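Local atomic coordinates of hypothetical protein DR_0824 (Deinococcus radiodurans, PDB entry 2IMR), a protein that catalyses the zinc-dependent deamination of aminodeoxyfutalosine to futalosine, a step of menaquinone biosynthesis, and more weakly deaminates adenosine and related nucleosides. Residues E85-V90 against G411-L416; R126-V131 against T353-S358; A133-A138 against D160-R165; D139-L144 against E360-R365; C325-H330 against V368-Q373. All blocks are in the same frame, centred on the assembly; numbering follows the deposited sequence.

Contact 1: residues E85-V90 against G411-L416; sequences ERAGAV and GFRWEL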
# COMPACT_ATOMS: atom_id res chain seq x y z
N GLU A 85 -0.67 -14.64 30.82
CA GLU A 85 -1.89 -14.16 30.19
C GLU A 85 -1.79 -14.44 28.69
O GLU A 85 -0.80 -14.07 28.07
CB GLU A 85 -2.03 -12.65 30.37
CG GLU A 85 -2.50 -12.17 31.73
CD GLU A 85 -2.52 -10.65 31.80
OE1 GLU A 85 -2.93 -10.02 30.81
OE2 GLU A 85 -2.12 -10.09 32.84
N ARG A 86 -2.80 -15.10 28.13
CA ARG A 86 -2.82 -15.36 26.70
C ARG A 86 -3.28 -14.04 26.08
O ARG A 86 -4.41 -13.62 26.27
CB ARG A 86 -3.83 -16.47 26.38
CG ARG A 86 -4.28 -16.53 24.92
CD ARG A 86 -3.12 -16.62 23.94
NE ARG A 86 -3.61 -16.72 22.56
CZ ARG A 86 -2.83 -16.81 21.49
NH1 ARG A 86 -1.51 -16.82 21.61
NH2 ARG A 86 -3.38 -16.90 20.28
N ALA A 87 -2.39 -13.38 25.33
CA ALA A 87 -2.72 -12.08 24.76
C ALA A 87 -3.16 -12.06 23.29
O ALA A 87 -3.16 -11.00 22.67
CB ALA A 87 -1.55 -11.13 24.96
N GLY A 88 -3.53 -13.21 22.75
CA GLY A 88 -3.98 -13.24 21.37
C GLY A 88 -2.92 -13.62 20.35
O GLY A 88 -1.82 -14.04 20.71
N ALA A 89 -3.25 -13.47 19.08
CA ALA A 89 -2.33 -13.83 18.00
C ALA A 89 -1.15 -12.89 17.81
O ALA A 89 -0.01 -13.33 17.65
CB ALA A 89 -3.10 -13.97 16.69
N VAL A 90 -1.41 -11.59 17.83
CA VAL A 90 -0.34 -10.65 17.59
C VAL A 90 -0.13 -9.53 18.58
O VAL A 90 -1.08 -8.89 19.05
CB VAL A 90 -0.52 -9.99 16.19
CG1 VAL A 90 0.59 -8.99 15.92
CG2 VAL A 90 -0.57 -11.07 15.11
N GLY A 411 -2.51 -0.57 22.62
CA GLY A 411 -2.49 -0.55 21.17
C GLY A 411 -1.58 -1.61 20.56
O GLY A 411 -1.69 -1.91 19.37
N PHE A 412 -0.69 -2.17 21.38
CA PHE A 412 0.24 -3.20 20.91
C PHE A 412 -0.41 -4.57 20.89
O PHE A 412 0.09 -5.51 20.27
CB PHE A 412 1.48 -3.26 21.81
CG PHE A 412 2.28 -1.99 21.83
CD1 PHE A 412 3.10 -1.69 22.91
CD2 PHE A 412 2.25 -1.11 20.75
CE1 PHE A 412 3.87 -0.53 22.93
CE2 PHE A 412 3.01 0.05 20.76
CZ PHE A 412 3.82 0.34 21.85
N ARG A 413 -1.52 -4.69 21.60
CA ARG A 413 -2.24 -5.95 21.68
C ARG A 413 -3.38 -5.92 20.65
O ARG A 413 -4.48 -5.46 20.93
CB ARG A 413 -2.78 -6.10 23.11
CG ARG A 413 -3.29 -7.46 23.48
CD ARG A 413 -3.38 -7.59 25.01
NE ARG A 413 -4.14 -8.77 25.39
CZ ARG A 413 -4.28 -9.20 26.64
NH1 ARG A 413 -3.70 -8.55 27.65
NH2 ARG A 413 -5.00 -10.29 26.87
N TRP A 414 -3.09 -6.41 19.45
CA TRP A 414 -4.06 -6.40 18.35
C TRP A 414 -5.44 -7.00 18.62
O TRP A 414 -6.43 -6.54 18.05
CB TRP A 414 -3.45 -7.07 17.12
CG TRP A 414 -2.33 -6.29 16.49
CD1 TRP A 414 -1.60 -5.28 17.07
CD2 TRP A 414 -1.78 -6.48 15.18
NE1 TRP A 414 -0.64 -4.83 16.20
CE2 TRP A 414 -0.72 -5.55 15.03
CE3 TRP A 414 -2.07 -7.34 14.12
CZ2 TRP A 414 0.04 -5.46 13.86
CZ3 TRP A 414 -1.31 -7.26 12.95
CH2 TRP A 414 -0.27 -6.32 12.83
N GLU A 415 -5.52 -8.00 19.49
CA GLU A 415 -6.81 -8.63 19.78
C GLU A 415 -7.81 -7.67 20.43
O GLU A 415 -9.00 -7.97 20.50
CB GLU A 415 -6.63 -9.85 20.69
CG GLU A 415 -6.31 -9.50 22.13
CD GLU A 415 -6.52 -10.65 23.10
OE1 GLU A 415 -7.36 -11.53 22.81
OE2 GLU A 415 -5.87 -10.65 24.16
N LEU A 416 -7.33 -6.52 20.89
CA LEU A 416 -8.19 -5.54 21.56
C LEU A 416 -8.54 -4.33 20.68
O LEU A 416 -9.15 -3.36 21.16
CB LEU A 416 -7.52 -5.04 22.84
CG LEU A 416 -6.97 -6.10 23.80
CD1 LEU A 416 -6.25 -5.41 24.96
CD2 LEU A 416 -8.09 -6.97 24.30
O HOH W 1 -5.19 -10.75 29.88
O HOH W 2 -6.68 -13.74 24.69
O HOH W 3 -3.43 -9.56 20.34
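Val90 lays its CG1 methyl over the face of the Trp414 indole, a CH-pi contact in which the carbon sits 3.6 Å from the centroid of the six-membered ring and 15° off its normal. This is where the small beta-sheet domain of an amidohydrolase runs into its barrel: residues 85-90 leave the edge strand 83-86, and residues 411-416 belong to the loop after helix 380-395, near the C-terminus. CG1 stands anti to the backbone N (chi1 180°), over the ring. The same two residues are joined through the backbone, Trp414 N donating to Val90 O at 3.2 Å. The indole NE1 donates to Ala92 O.

Around Arg413 the chemistry turns ionic. Arg413, extended from CG to NE, brings its guanidinium over Ala87 so that Ala87 CB lies 3.5 Å above the plane, near the rim. Glu85 OE1 forms a long salt bridge of 3.6 Å with Arg413 NH1, and a water links OE1 to NH2. The Arg413 charge has a second mate in Glu415, which completes the network: its OE2 is held side-on by two nitrogens in the guanidinium plane, Arg413 NE at 2.8 Å and Arg413 NH2 at 2.9 Å.

Contact 2: residues R126-V131 against T353-S358; sequences RHLRGV and TDSVAS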
# COMPACT_ATOMS: atom_id res chain seq x y z
N ARG A 126 -19.03 4.84 -4.64
CA ARG A 126 -19.70 6.11 -4.91
C ARG A 126 -19.60 7.16 -3.80
O ARG A 126 -19.47 8.35 -4.09
CB ARG A 126 -21.17 5.88 -5.25
CG ARG A 126 -21.42 5.15 -6.57
CD ARG A 126 -22.89 5.23 -6.91
NE ARG A 126 -23.32 4.21 -7.87
CZ ARG A 126 -22.93 4.14 -9.14
NH1 ARG A 126 -22.09 5.04 -9.63
NH2 ARG A 126 -23.40 3.18 -9.91
N HIS A 127 -19.66 6.73 -2.54
CA HIS A 127 -19.60 7.71 -1.45
C HIS A 127 -18.20 8.25 -1.17
O HIS A 127 -18.05 9.23 -0.43
CB HIS A 127 -20.17 7.12 -0.16
CG HIS A 127 -19.23 6.18 0.54
ND1 HIS A 127 -18.99 4.91 0.08
CD2 HIS A 127 -18.45 6.35 1.63
CE1 HIS A 127 -18.10 4.33 0.87
NE2 HIS A 127 -17.76 5.18 1.82
N LEU A 128 -17.18 7.61 -1.75
CA LEU A 128 -15.80 8.04 -1.54
C LEU A 128 -15.42 9.21 -2.44
O LEU A 128 -14.55 9.10 -3.31
CB LEU A 128 -14.83 6.87 -1.80
CG LEU A 128 -15.01 5.66 -0.89
CD1 LEU A 128 -14.01 4.58 -1.29
CD2 LEU A 128 -14.81 6.06 0.57
N ARG A 129 -16.10 10.33 -2.22
CA ARG A 129 -15.87 11.54 -2.99
C ARG A 129 -15.79 12.74 -2.06
O ARG A 129 -16.60 12.88 -1.15
CB ARG A 129 -17.04 11.79 -3.96
CG ARG A 129 -17.41 10.63 -4.84
CD ARG A 129 -16.62 10.61 -6.13
NE ARG A 129 -17.12 9.57 -7.02
CZ ARG A 129 -16.87 8.27 -6.88
NH1 ARG A 129 -16.09 7.84 -5.89
NH2 ARG A 129 -17.42 7.40 -7.71
N GLY A 130 -14.81 13.60 -2.29
CA GLY A 130 -14.69 14.82 -1.51
C GLY A 130 -14.11 14.82 -0.11
O GLY A 130 -13.81 13.78 0.49
N VAL A 131 -13.99 16.04 0.41
CA VAL A 131 -13.42 16.33 1.72
C VAL A 131 -14.08 15.66 2.92
O VAL A 131 -13.40 15.06 3.75
CB VAL A 131 -13.40 17.86 1.95
CG1 VAL A 131 -12.80 18.17 3.30
CG2 VAL A 131 -12.60 18.53 0.84
N THR A 353 -4.93 -1.88 2.42
CA THR A 353 -6.29 -2.40 2.35
C THR A 353 -6.95 -1.92 1.07
O THR A 353 -7.99 -2.44 0.66
CB THR A 353 -7.16 -1.87 3.52
OG1 THR A 353 -7.23 -0.44 3.42
CG2 THR A 353 -6.57 -2.26 4.87
N ASP A 354 -6.32 -0.94 0.43
CA ASP A 354 -6.87 -0.32 -0.77
C ASP A 354 -8.08 0.46 -0.23
O ASP A 354 -8.30 0.47 0.98
CB ASP A 354 -7.31 -1.37 -1.79
CG ASP A 354 -7.21 -0.89 -3.21
OD1 ASP A 354 -7.03 0.33 -3.42
OD2 ASP A 354 -7.32 -1.72 -4.13
N SER A 355 -8.85 1.12 -1.08
CA SER A 355 -10.03 1.85 -0.59
C SER A 355 -11.04 0.85 -0.05
O SER A 355 -10.97 -0.34 -0.37
CB SER A 355 -10.67 2.66 -1.72
OG SER A 355 -11.59 1.87 -2.44
N VAL A 356 -11.99 1.31 0.76
CA VAL A 356 -12.99 0.40 1.32
C VAL A 356 -13.96 -0.14 0.27
O VAL A 356 -14.72 -1.08 0.54
CB VAL A 356 -13.80 1.07 2.44
CG1 VAL A 356 -12.90 1.39 3.62
CG2 VAL A 356 -14.48 2.33 1.92
N ALA A 357 -13.96 0.46 -0.92
CA ALA A 357 -14.86 -0.01 -1.97
C ALA A 357 -14.55 -1.48 -2.29
O ALA A 357 -15.46 -2.27 -2.53
CB ALA A 357 -14.70 0.84 -3.22
N SER A 358 -13.27 -1.83 -2.28
CA SER A 358 -12.86 -3.20 -2.59
C SER A 358 -12.14 -3.90 -1.44
O SER A 358 -12.04 -5.13 -1.42
CB SER A 358 -11.96 -3.22 -3.83
OG SER A 358 -10.74 -2.53 -3.61
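The two backbones stay well apart, Leu128 CA and Ala357 CA being the nearest pair at 8.1 Å, with Leu128 at the centre of an inverse gamma turn and Ser355 at the N-cap of helix 356-359. Side chains carry nearly all of the contact, and no hydrogen bond crosses it. Leu128 reaches over with its CD1 methyl, which rests 3.8 Å from Ser355 OG and 3.9 Å from Val356 CG2. Its CD2 also meets Val356 CG2, so the valine methyl touches both branches of the leucine. A looser approach comes from His127, whose CE1 faces the same Val356 methyl at the ring edge.

Ser355 has a second task. Its OG lies between the backbone N and the carbonyl carbon (chi1 86°) and accepts from Ala357 N at 3.1 Å, a capping bond on the first turn. An alanine here would probably leave Ala357 N without that cap and take away the oxygen against which Leu128 CD1 packs. The residue before it, Asp354, belongs to the zinc-binding set.

Ser355 also packs on His101 of strand 100-101, a zinc ligand. The loop before helix 130-143 thus covers the start of helix 356-359 beside the metal site, while Val131 continues onto helix 156-163.

Contact 3: residues A133-A138 against D160-R165; sequences AAQAGA and DALLAR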
# COMPACT_ATOMS: atom_id res chain seq x y z
N ALA A 133 -15.99 12.96 3.22
CA ALA A 133 -15.74 11.52 3.24
C ALA A 133 -14.28 11.20 3.54
O ALA A 133 -13.99 10.21 4.21
CB ALA A 133 -16.15 10.91 1.90
N ALA A 134 -13.37 12.03 3.04
CA ALA A 134 -11.94 11.82 3.28
C ALA A 134 -11.60 12.03 4.75
O ALA A 134 -10.86 11.25 5.35
CB ALA A 134 -11.12 12.76 2.40
N GLN A 135 -12.15 13.10 5.33
CA GLN A 135 -11.91 13.42 6.73
C GLN A 135 -12.41 12.30 7.62
O GLN A 135 -11.78 11.97 8.63
CB GLN A 135 -12.61 14.73 7.11
CG GLN A 135 -12.05 15.96 6.40
CD GLN A 135 -10.76 16.48 7.01
OE1 GLN A 135 -9.87 15.70 7.37
NE2 GLN A 135 -10.64 17.80 7.11
N ALA A 136 -13.55 11.71 7.26
CA ALA A 136 -14.11 10.62 8.05
C ALA A 136 -13.19 9.40 7.96
O ALA A 136 -13.03 8.66 8.92
CB ALA A 136 -15.50 10.28 7.54
N GLY A 137 -12.59 9.20 6.78
CA GLY A 137 -11.68 8.08 6.61
C GLY A 137 -10.44 8.28 7.47
O GLY A 137 -9.96 7.36 8.12
N ALA A 138 -9.92 9.50 7.48
CA ALA A 138 -8.74 9.79 8.29
C ALA A 138 -9.09 9.57 9.76
O ALA A 138 -8.27 9.08 10.53
CB ALA A 138 -8.28 11.23 8.06
N ASP A 160 -5.59 19.45 0.34
CA ASP A 160 -5.51 20.62 1.21
C ASP A 160 -5.93 20.25 2.64
O ASP A 160 -5.25 20.59 3.61
CB ASP A 160 -6.42 21.76 0.72
CG ASP A 160 -5.94 22.39 -0.57
OD1 ASP A 160 -4.72 22.41 -0.82
OD2 ASP A 160 -6.79 22.90 -1.33
N ALA A 161 -7.04 19.53 2.75
CA ALA A 161 -7.56 19.13 4.05
C ALA A 161 -6.70 18.10 4.78
O ALA A 161 -6.39 18.27 5.97
CB ALA A 161 -8.98 18.58 3.89
N LEU A 162 -6.30 17.04 4.09
CA LEU A 162 -5.50 15.99 4.73
C LEU A 162 -4.11 16.46 5.12
O LEU A 162 -3.57 16.06 6.16
CB LEU A 162 -5.40 14.78 3.81
CG LEU A 162 -6.75 14.14 3.45
CD1 LEU A 162 -6.52 12.91 2.58
CD2 LEU A 162 -7.50 13.76 4.72
N LEU A 163 -3.53 17.31 4.29
CA LEU A 163 -2.20 17.83 4.56
C LEU A 163 -2.19 18.58 5.90
O LEU A 163 -1.16 18.67 6.56
CB LEU A 163 -1.78 18.74 3.41
CG LEU A 163 -0.30 18.80 2.99
CD1 LEU A 163 0.32 17.40 2.97
CD2 LEU A 163 -0.23 19.45 1.61
N ALA A 164 -3.36 19.08 6.30
CA ALA A 164 -3.48 19.84 7.55
C ALA A 164 -3.87 18.98 8.76
O ALA A 164 -4.01 19.50 9.87
CB ALA A 164 -4.50 20.96 7.37
N ARG A 165 -4.03 17.68 8.55
CA ARG A 165 -4.38 16.77 9.65
C ARG A 165 -3.16 16.49 10.52
O ARG A 165 -2.25 15.76 10.12
CB ARG A 165 -4.93 15.46 9.10
CG ARG A 165 -6.30 15.57 8.41
CD ARG A 165 -7.45 15.66 9.41
NE ARG A 165 -7.51 14.48 10.27
CZ ARG A 165 -8.60 13.75 10.45
NH1 ARG A 165 -9.73 14.07 9.84
NH2 ARG A 165 -8.57 12.69 11.26
O HOH W 4 -7.84 19.38 7.85
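The Arg165 guanidinium carries Ala138 CB over the centre of one face, 3.4 Å above the plane, and has the Gln135 amide at its edge. There Arg165 NH1 donates to Gln135 OE1 at 3.0 Å, fairly straight at 152°. The oxygen lies slightly out of the guanidinium plane, and the nitrogen stands above the plane of the amide, with the two flat groups turned 38° against each other. NH1 also makes a weak bond to the backbone, Arg165 NH1 to Gln135 O at 3.2 Å, so one nitrogen holds both carbonyls of a single residue.

The arginine chain is bent at chi2 and chi3, the guanidinium lies against Ala138 of helix 130-143, and NH2 forms salt bridges with Asp167 and Asp139. Gln135 is bent at chi2 as well (-79°), which brings CD round toward the second helix: NE2 lies 3.7 Å from Ala161 CB, and a water that NE2 holds only weakly donates to Ala161 O. Inward of this polar layer Leu162 CD2 packs against Ala134 CB and lies 4.3 Å from Ala138 CB.

Helices 130-143 and 156-163 are joined in sequence through strand 149-153, neighbouring outer helices of the amidohydrolase barrel, and Leu162 continues inward onto Leu172 of strand 170-176.

Contact 4: residues D139-L144 against E360-R365; sequences DTLTRL and ETLNVR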
# COMPACT_ATOMS: atom_id res chain seq x y z
N ASP A 139 -10.30 9.94 10.16
CA ASP A 139 -10.73 9.75 11.54
C ASP A 139 -10.66 8.26 11.88
O ASP A 139 -10.18 7.87 12.95
CB ASP A 139 -12.16 10.26 11.76
CG ASP A 139 -12.26 11.77 11.71
OD1 ASP A 139 -11.23 12.46 11.85
OD2 ASP A 139 -13.39 12.28 11.54
N THR A 140 -11.15 7.44 10.96
CA THR A 140 -11.16 5.99 11.16
C THR A 140 -9.73 5.46 11.34
O THR A 140 -9.47 4.64 12.23
CB THR A 140 -11.82 5.28 9.96
OG1 THR A 140 -13.20 5.69 9.87
CG2 THR A 140 -11.76 3.77 10.12
N LEU A 141 -8.81 5.94 10.51
CA LEU A 141 -7.42 5.51 10.62
C LEU A 141 -6.86 5.83 12.00
O LEU A 141 -6.14 5.03 12.59
CB LEU A 141 -6.57 6.20 9.55
CG LEU A 141 -6.79 5.74 8.11
CD1 LEU A 141 -6.04 6.67 7.15
CD2 LEU A 141 -6.31 4.31 7.96
N THR A 142 -7.18 7.01 12.51
CA THR A 142 -6.70 7.41 13.83
C THR A 142 -7.30 6.54 14.93
O THR A 142 -6.59 6.14 15.86
CB THR A 142 -7.01 8.89 14.10
OG1 THR A 142 -6.35 9.70 13.12
CG2 THR A 142 -6.52 9.29 15.50
N ARG A 143 -8.59 6.24 14.82
CA ARG A 143 -9.23 5.41 15.83
C ARG A 143 -8.65 4.00 15.80
O ARG A 143 -8.63 3.31 16.82
CB ARG A 143 -10.75 5.35 15.61
CG ARG A 143 -11.48 6.65 15.92
CD ARG A 143 -12.96 6.40 16.20
NE ARG A 143 -13.67 5.85 15.05
CZ ARG A 143 -14.07 6.57 14.01
NH1 ARG A 143 -13.84 7.88 13.97
NH2 ARG A 143 -14.68 5.98 12.99
N LEU A 144 -8.16 3.58 14.64
CA LEU A 144 -7.57 2.25 14.47
C LEU A 144 -6.13 2.11 14.99
O LEU A 144 -5.53 1.05 14.84
CB LEU A 144 -7.61 1.84 13.00
CG LEU A 144 -8.98 1.37 12.49
CD1 LEU A 144 -8.97 1.26 10.97
CD2 LEU A 144 -9.31 0.03 13.14
N GLU A 360 -13.01 -3.61 1.93
CA GLU A 360 -13.86 -3.78 3.10
C GLU A 360 -13.64 -2.75 4.20
O GLU A 360 -14.56 -1.98 4.53
CB GLU A 360 -13.69 -5.19 3.69
CG GLU A 360 -14.27 -6.30 2.83
CD GLU A 360 -14.11 -7.67 3.48
OE1 GLU A 360 -14.44 -7.82 4.68
OE2 GLU A 360 -13.66 -8.61 2.78
N THR A 361 -12.44 -2.73 4.79
CA THR A 361 -12.13 -1.77 5.85
C THR A 361 -10.71 -1.22 5.72
O THR A 361 -9.91 -1.71 4.92
CB THR A 361 -12.22 -2.42 7.25
OG1 THR A 361 -11.06 -3.23 7.48
CG2 THR A 361 -13.48 -3.28 7.36
N LEU A 362 -10.40 -0.21 6.52
CA LEU A 362 -9.09 0.44 6.52
C LEU A 362 -8.16 -0.19 7.55
O LEU A 362 -7.06 0.32 7.80
CB LEU A 362 -9.25 1.93 6.82
CG LEU A 362 -10.05 2.74 5.79
CD1 LEU A 362 -10.21 4.18 6.26
CD2 LEU A 362 -9.33 2.70 4.45
N ASN A 363 -8.59 -1.30 8.14
CA ASN A 363 -7.82 -1.99 9.17
C ASN A 363 -6.89 -3.07 8.62
O ASN A 363 -7.33 -4.18 8.32
CB ASN A 363 -8.79 -2.62 10.18
CG ASN A 363 -8.09 -3.13 11.41
OD1 ASN A 363 -6.86 -3.16 11.47
ND2 ASN A 363 -8.87 -3.54 12.41
N VAL A 364 -5.60 -2.76 8.53
CA VAL A 364 -4.61 -3.71 8.02
C VAL A 364 -4.48 -4.99 8.85
O VAL A 364 -4.00 -6.01 8.35
CB VAL A 364 -3.22 -3.04 7.87
CG1 VAL A 364 -2.14 -4.08 7.59
CG2 VAL A 364 -3.26 -2.05 6.72
N ARG A 365 -4.90 -4.96 10.11
CA ARG A 365 -4.81 -6.16 10.93
C ARG A 365 -5.62 -7.26 10.25
O ARG A 365 -5.29 -8.45 10.35
CB ARG A 365 -5.38 -5.91 12.34
CG ARG A 365 -4.68 -4.79 13.10
CD ARG A 365 -5.34 -4.60 14.46
NE ARG A 365 -4.75 -3.51 15.23
CZ ARG A 365 -4.83 -2.23 14.90
NH1 ARG A 365 -5.47 -1.85 13.80
NH2 ARG A 365 -4.28 -1.31 15.68
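The carbonyl oxygen of Leu144 is gripped by both terminal nitrogens of Arg365, at 2.8 Å from NH2 and, more weakly, at 3.1 Å from NH1. In this TIM-barrel amidohydrolase the pair ties the C-terminal end of helix 130-143 to the loop 360-365 that leads into helix 365-374, two elements far apart in sequence. The carbonyl lies near the edge of the guanidinium, 17° out of its plane as measured at NH2.

Asn363 steadies that guanidinium from its own side. NH1 donates to Asn363 OD1 as well as to Leu144 O, and the same OD1 accepts from Arg365 N, a capping bond, the two donors arriving from opposite faces of the amide plane. The side chain of Asn363, with CG anti to the backbone N (chi1 -169°), thereby serves both the helix start and the arginine head. Thr361 adds an ST turn just before it, OG1 accepting from Asn363 N at 3.2 Å. Arg365 in addition makes a cation-pi contact with Trp414.

Beside the polar grip the packing is aliphatic. Leu362 crosses Leu141 and Thr140 at about a right angle: its CB lies 4.0 Å from Leu141 CD2, and its CD1 meets Thr140 CG2. Leu144 sets both branches against the loop, CD1 against the carbonyl of Leu362 and CD2 at 3.7 Å from Asn363 ND2.

Contact 5: residues C325-H330 against V368-Q373; sequences CPRSNH and VTFARQ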
# COMPACT_ATOMS: atom_id res chain seq x y z
N CYS A 325 -2.55 -5.71 -1.45
CA CYS A 325 -3.84 -5.46 -0.80
C CYS A 325 -4.65 -6.74 -0.99
O CYS A 325 -5.44 -6.87 -1.92
CB CYS A 325 -4.56 -4.27 -1.48
SG CYS A 325 -3.60 -2.71 -1.54
N PRO A 326 -4.46 -7.72 -0.09
CA PRO A 326 -5.13 -9.02 -0.11
C PRO A 326 -6.63 -9.05 -0.39
O PRO A 326 -7.07 -9.58 -1.41
CB PRO A 326 -4.78 -9.62 1.25
CG PRO A 326 -3.43 -9.04 1.51
CD PRO A 326 -3.62 -7.60 1.11
N ARG A 327 -7.43 -8.50 0.52
CA ARG A 327 -8.87 -8.53 0.32
C ARG A 327 -9.31 -7.88 -0.98
O ARG A 327 -10.14 -8.42 -1.70
CB ARG A 327 -9.57 -7.89 1.51
CG ARG A 327 -9.43 -8.74 2.77
CD ARG A 327 -10.14 -8.11 3.95
NE ARG A 327 -9.57 -6.81 4.29
CZ ARG A 327 -9.98 -6.06 5.31
NH1 ARG A 327 -10.98 -6.48 6.08
NH2 ARG A 327 -9.40 -4.89 5.55
N SER A 328 -8.74 -6.71 -1.28
CA SER A 328 -9.09 -6.01 -2.51
C SER A 328 -8.88 -6.90 -3.73
O SER A 328 -9.74 -6.98 -4.61
CB SER A 328 -8.27 -4.73 -2.65
OG SER A 328 -8.60 -4.05 -3.85
N ASN A 329 -7.72 -7.57 -3.81
CA ASN A 329 -7.44 -8.43 -4.96
C ASN A 329 -8.47 -9.54 -5.08
O ASN A 329 -8.87 -9.92 -6.18
CB ASN A 329 -6.05 -9.06 -4.85
CG ASN A 329 -4.93 -8.04 -4.93
OD1 ASN A 329 -5.13 -6.91 -5.37
ND2 ASN A 329 -3.75 -8.45 -4.52
N HIS A 330 -8.89 -10.07 -3.94
CA HIS A 330 -9.87 -11.14 -3.94
C HIS A 330 -11.23 -10.66 -4.45
O HIS A 330 -11.82 -11.28 -5.34
CB HIS A 330 -10.01 -11.73 -2.53
CG HIS A 330 -11.15 -12.69 -2.40
ND1 HIS A 330 -11.20 -13.88 -3.10
CD2 HIS A 330 -12.31 -12.61 -1.71
CE1 HIS A 330 -12.35 -14.49 -2.85
NE2 HIS A 330 -13.04 -13.74 -2.00
N VAL A 368 -3.71 -8.98 7.45
CA VAL A 368 -2.74 -9.94 7.96
C VAL A 368 -3.44 -11.28 8.11
O VAL A 368 -2.92 -12.32 7.71
CB VAL A 368 -2.17 -9.48 9.33
CG1 VAL A 368 -1.38 -10.61 9.98
CG2 VAL A 368 -1.28 -8.27 9.13
N THR A 369 -4.64 -11.26 8.69
CA THR A 369 -5.42 -12.47 8.88
C THR A 369 -5.71 -13.11 7.53
O THR A 369 -5.55 -14.32 7.36
CB THR A 369 -6.74 -12.16 9.60
OG1 THR A 369 -6.44 -11.73 10.93
CG2 THR A 369 -7.63 -13.40 9.65
N PHE A 370 -6.14 -12.29 6.57
CA PHE A 370 -6.46 -12.78 5.23
C PHE A 370 -5.22 -13.36 4.55
O PHE A 370 -5.30 -14.40 3.89
CB PHE A 370 -7.01 -11.64 4.37
CG PHE A 370 -7.75 -12.11 3.15
CD1 PHE A 370 -9.05 -12.59 3.25
CD2 PHE A 370 -7.14 -12.09 1.90
CE1 PHE A 370 -9.74 -13.04 2.13
CE2 PHE A 370 -7.81 -12.54 0.77
CZ PHE A 370 -9.12 -13.02 0.89
N ALA A 371 -4.09 -12.68 4.70
CA ALA A 371 -2.84 -13.12 4.09
C ALA A 371 -2.38 -14.46 4.67
O ALA A 371 -1.78 -15.28 3.97
CB ALA A 371 -1.77 -12.06 4.28
N ARG A 372 -2.64 -14.67 5.96
CA ARG A 372 -2.24 -15.93 6.59
C ARG A 372 -2.95 -17.07 5.88
O ARG A 372 -2.37 -18.14 5.66
CB ARG A 372 -2.64 -15.92 8.08
CG ARG A 372 -2.38 -17.23 8.79
CD ARG A 372 -0.89 -17.53 8.93
NE ARG A 372 -0.66 -18.84 9.52
CZ ARG A 372 -0.86 -19.99 8.89
NH1 ARG A 372 -1.28 -19.99 7.63
NH2 ARG A 372 -0.65 -21.15 9.51
N GLN A 373 -4.20 -16.84 5.50
CA GLN A 373 -4.98 -17.85 4.81
C GLN A 373 -4.51 -18.05 3.37
O GLN A 373 -4.51 -19.17 2.86
CB GLN A 373 -6.45 -17.45 4.85
CG GLN A 373 -6.90 -17.11 6.27
CD GLN A 373 -8.30 -16.54 6.33
OE1 GLN A 373 -8.87 -16.14 5.31
NE2 GLN A 373 -8.85 -16.48 7.54
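Phe370 is the centre of the contact, its ring reaching from helix 365-374 to meet three residues of the facing turn. Arg327 CG sits over one face, toward the rim, 4.0 Å from the ring centroid and 21° off the normal: a CH-pi contact made by the aliphatic part of the arginine. Pro326 CB comes obliquely to Phe370 CD2 at 3.5 Å, and at the far end His330 CB lies 3.8 Å from Phe370 CZ. The histidine and phenylalanine rings are oblique, with centroids 5.8 Å apart. CG of Phe370 is anti to the backbone N (chi1 -162°), which starts the ring out toward the other helix. Alongside, Ala371 CB touches Pro326 CG at 4.4 Å. An alanine in place of Phe370 would probably open a gap among Pro326, Arg327 and His330 and leave Arg327 CG without its aromatic cover.

Helix 326-331 directly follows strand 322-324, and helix 365-374 comes after strand 349-351 and the short helix 356-359; the two strands are adjacent and parallel in the TIM barrel. The segment axes of the helices pass 9.9 Å apart at 63°, and Pro326, just after the N-cap residue Cys325, reaches inward to Leu351 on the second of those strands.

Farther out, what fixes Arg327 is its polar end. Its chain bends at chi3, and the guanidinium forms salt bridges with Glu367 and Glu366 and a hydrogen bond to Thr361 OG1. Next along the same turn, Ser328 OG is hydrogen-bonded to OD2 of the zinc-binding residue Asp354 and to Ser358 OG.

Contacts 2 and 5 are the buried pair, both largely apolar across their segments; contact 2 lies beside the metal site, and Ser328 ties the two together. Contact 3 is partly buried and contact 4 is a surface contact; in both, an arginine holds carbonyl oxygens beside aliphatic packing. Contacts 2, 3 and 4 all draw on helix 130-143 or the loop leading into it, and Arg165 links 3 to 4 through Asp139. Contact 1, about 17 Å from contact 4 between centres, is the most ionic and joins the beta-sheet domain to the barrel; Trp414 extends it onto Arg365 of contact 4 and Val368 of contact 5.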